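Antibiotic biosynthesis monooxygenase family protein (Shewanella oneidensis, PDB 2BBE) is of unknown function but belongs to the antibiotic biosynthesis monooxygenase family and may act as a monooxygenase. Local coordinates at the interface of chains A and B. Numbering follows the deposited sequence. Chains: chain A/B, hypothetical protein SO0527.

The interface of chains A and B. Residues chain A 15, 103-106; chain B 51-54.
Strand 97-107 of chain A pairs antiparallel with strand 47-55 of chain B, and strand 14-22 of chain A adds a side-chain contact. A:His104 and B:Val54 bond to each other twice: A:His104 N donates to B:Val54 O (2.9 Å), and B:Val54 N donates to A:His104 O (2.8 Å). Further along, A:Val106 N gives a nearly straight bond to B:Leu52 O (2.7 Å), although the donor stands well above the carbonyl plane. The pairing then continues through water. Water 1 joins B:Leu52 N to the carbonyl A:Val106 O and to the side-chain amide A:Gln105 NE2 (3.1 Å).

B:Asn53 has the most surface hidden in this patch. Its CG lies anti to the carbonyl carbon (chi1 -52°). This sends the amide over chain A, where ND2 rests against both methyls of A:Val15, 3.5 Å from CG2. The CB of B:Asn53 stands to one face of the A:Tyr103 ring, out past its CG-CD2 rim, 3.6 Å from CD2. The ring and the amide are steeply inclined, 68° between planes.

A:Gln105 reaches along the same side of the pairing. With CG anti to the backbone N (chi1 -169°) and the chain extended, its NE2 comes beside the CG of B:Glu51 (3.5 Å). On the opposite side, A:Val106 CG2 meets B:Val54 CG1 (3.6 Å). A:Val106 also lies alongside B:Leu52, pointing the same way.

The two chains are copies of one protein, and two-fold symmetry repeats this patch with the chains exchanged. Dimers of this kind are common in the family, so the pairing may be biological, though the structure alone does not show it. Here the C-terminal strand of one subunit extends across to a strand of its partner, linking their beta-sheets.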
loop_
_atom_site.group_PDB
_atom_site.type_symbol
_atom_site.label_atom_id
_atom_site.label_comp_id
_atom_site.label_asym_id
_atom_site.label_seq_id
_atom_site.Cartn_x
_atom_site.Cartn_y
_atom_site.Cartn_z
ATOM N N VAL A 15 1.828 -11.848 6.012
ATOM C CA VAL A 15 0.920 -11.705 4.873
ATOM C C VAL A 15 -0.051 -12.889 4.895
ATOM O O VAL A 15 0.346 -14.006 5.222
ATOM C CB VAL A 15 1.713 -11.618 3.531
ATOM C CG1 VAL A 15 0.779 -11.838 2.285
ATOM C CG2 VAL A 15 2.424 -10.238 3.433
ATOM N N TYR A 103 2.186 -16.038 4.897
ATOM C CA TYR A 103 3.444 -15.825 4.217
ATOM C C TYR A 103 4.304 -14.803 4.971
ATOM O O TYR A 103 3.775 -14.013 5.770
ATOM C CB TYR A 103 3.159 -15.191 2.859
ATOM C CG TYR A 103 2.426 -16.036 1.845
ATOM C CD1 TYR A 103 1.016 -16.041 1.780
ATOM C CD2 TYR A 103 3.141 -16.767 0.891
ATOM C CE1 TYR A 103 0.341 -16.790 0.785
ATOM C CE2 TYR A 103 2.480 -17.530 -0.090
ATOM C CZ TYR A 103 1.087 -17.529 -0.137
ATOM O OH TYR A 103 0.444 -18.261 -1.116
ATOM N N HIS A 104 5.609 -14.811 4.679
ATOM C CA HIS A 104 6.511 -13.678 4.913
ATOM C C HIS A 104 6.843 -13.042 3.568
ATOM O O HIS A 104 7.019 -13.746 2.549
ATOM C CB HIS A 104 7.822 -14.133 5.558
ATOM C CG HIS A 104 7.668 -14.553 6.984
ATOM N ND1 HIS A 104 8.078 -15.782 7.439
ATOM C CD2 HIS A 104 7.153 -13.905 8.056
ATOM C CE1 HIS A 104 7.831 -15.878 8.733
ATOM N NE2 HIS A 104 7.259 -14.756 9.128
ATOM N N GLN A 105 6.973 -11.722 3.574
ATOM C CA GLN A 105 7.264 -10.989 2.361
ATOM C C GLN A 105 8.743 -11.071 2.048
ATOM O O GLN A 105 9.575 -11.048 2.958
ATOM C CB GLN A 105 6.801 -9.531 2.466
ATOM C CG GLN A 105 6.834 -8.785 1.109
ATOM C CD GLN A 105 6.411 -7.312 1.212
ATOM O OE1 GLN A 105 6.072 -6.817 2.289
ATOM N NE2 GLN A 105 6.455 -6.616 0.097
ATOM N N VAL A 106 9.047 -11.211 0.757
ATOM C CA VAL A 106 10.415 -11.169 0.223
ATOM C C VAL A 106 10.674 -9.784 -0.396
ATOM O O VAL A 106 10.009 -9.392 -1.370
ATOM C CB VAL A 106 10.638 -12.247 -0.884
ATOM C CG1 VAL A 106 12.107 -12.202 -1.435
ATOM C CG2 VAL A 106 10.277 -13.621 -0.371
ATOM N N GLU B 51 4.490 -7.645 -5.076
ATOM C CA GLU B 51 5.091 -8.109 -3.836
ATOM C C GLU B 51 5.254 -9.618 -3.864
ATOM O O GLU B 51 4.310 -10.345 -4.193
ATOM C CB GLU B 51 4.214 -7.714 -2.647
ATOM C CG GLU B 51 4.119 -6.201 -2.466
ATOM C CD GLU B 51 3.169 -5.822 -1.346
ATOM O OE1 GLU B 51 2.602 -6.727 -0.684
ATOM O OE2 GLU B 51 3.000 -4.604 -1.127
ATOM N N LEU B 52 6.458 -10.072 -3.525
ATOM C CA LEU B 52 6.781 -11.499 -3.465
ATOM C C LEU B 52 6.706 -12.017 -2.017
ATOM O O LEU B 52 7.034 -11.295 -1.071
ATOM C CB LEU B 52 8.188 -11.731 -4.050
ATOM C CG LEU B 52 8.623 -13.183 -4.315
ATOM C CD1 LEU B 52 7.643 -13.914 -5.284
ATOM C CD2 LEU B 52 10.064 -13.188 -4.860
ATOM N N ASN B 53 6.270 -13.264 -1.856
ATOM C CA ASN B 53 5.941 -13.820 -0.543
ATOM C C ASN B 53 6.305 -15.309 -0.511
ATOM O O ASN B 53 6.078 -16.038 -1.500
ATOM C CB ASN B 53 4.433 -13.664 -0.265
ATOM C CG ASN B 53 3.929 -12.226 -0.474
ATOM O OD1 ASN B 53 3.554 -11.821 -1.592
ATOM N ND2 ASN B 53 3.944 -11.457 0.585
ATOM N N VAL B 54 6.860 -15.762 0.611
ATOM C CA VAL B 54 7.161 -17.181 0.811
ATOM C C VAL B 54 6.235 -17.751 1.879
ATOM O O VAL B 54 6.053 -17.152 2.959
ATOM C CB VAL B 54 8.664 -17.429 1.179
ATOM C CG1 VAL B 54 9.517 -17.149 -0.038
ATOM C CG2 VAL B 54 9.124 -16.534 2.367
HETATM O O HOH W 1 8.051 -7.999 -2.201
#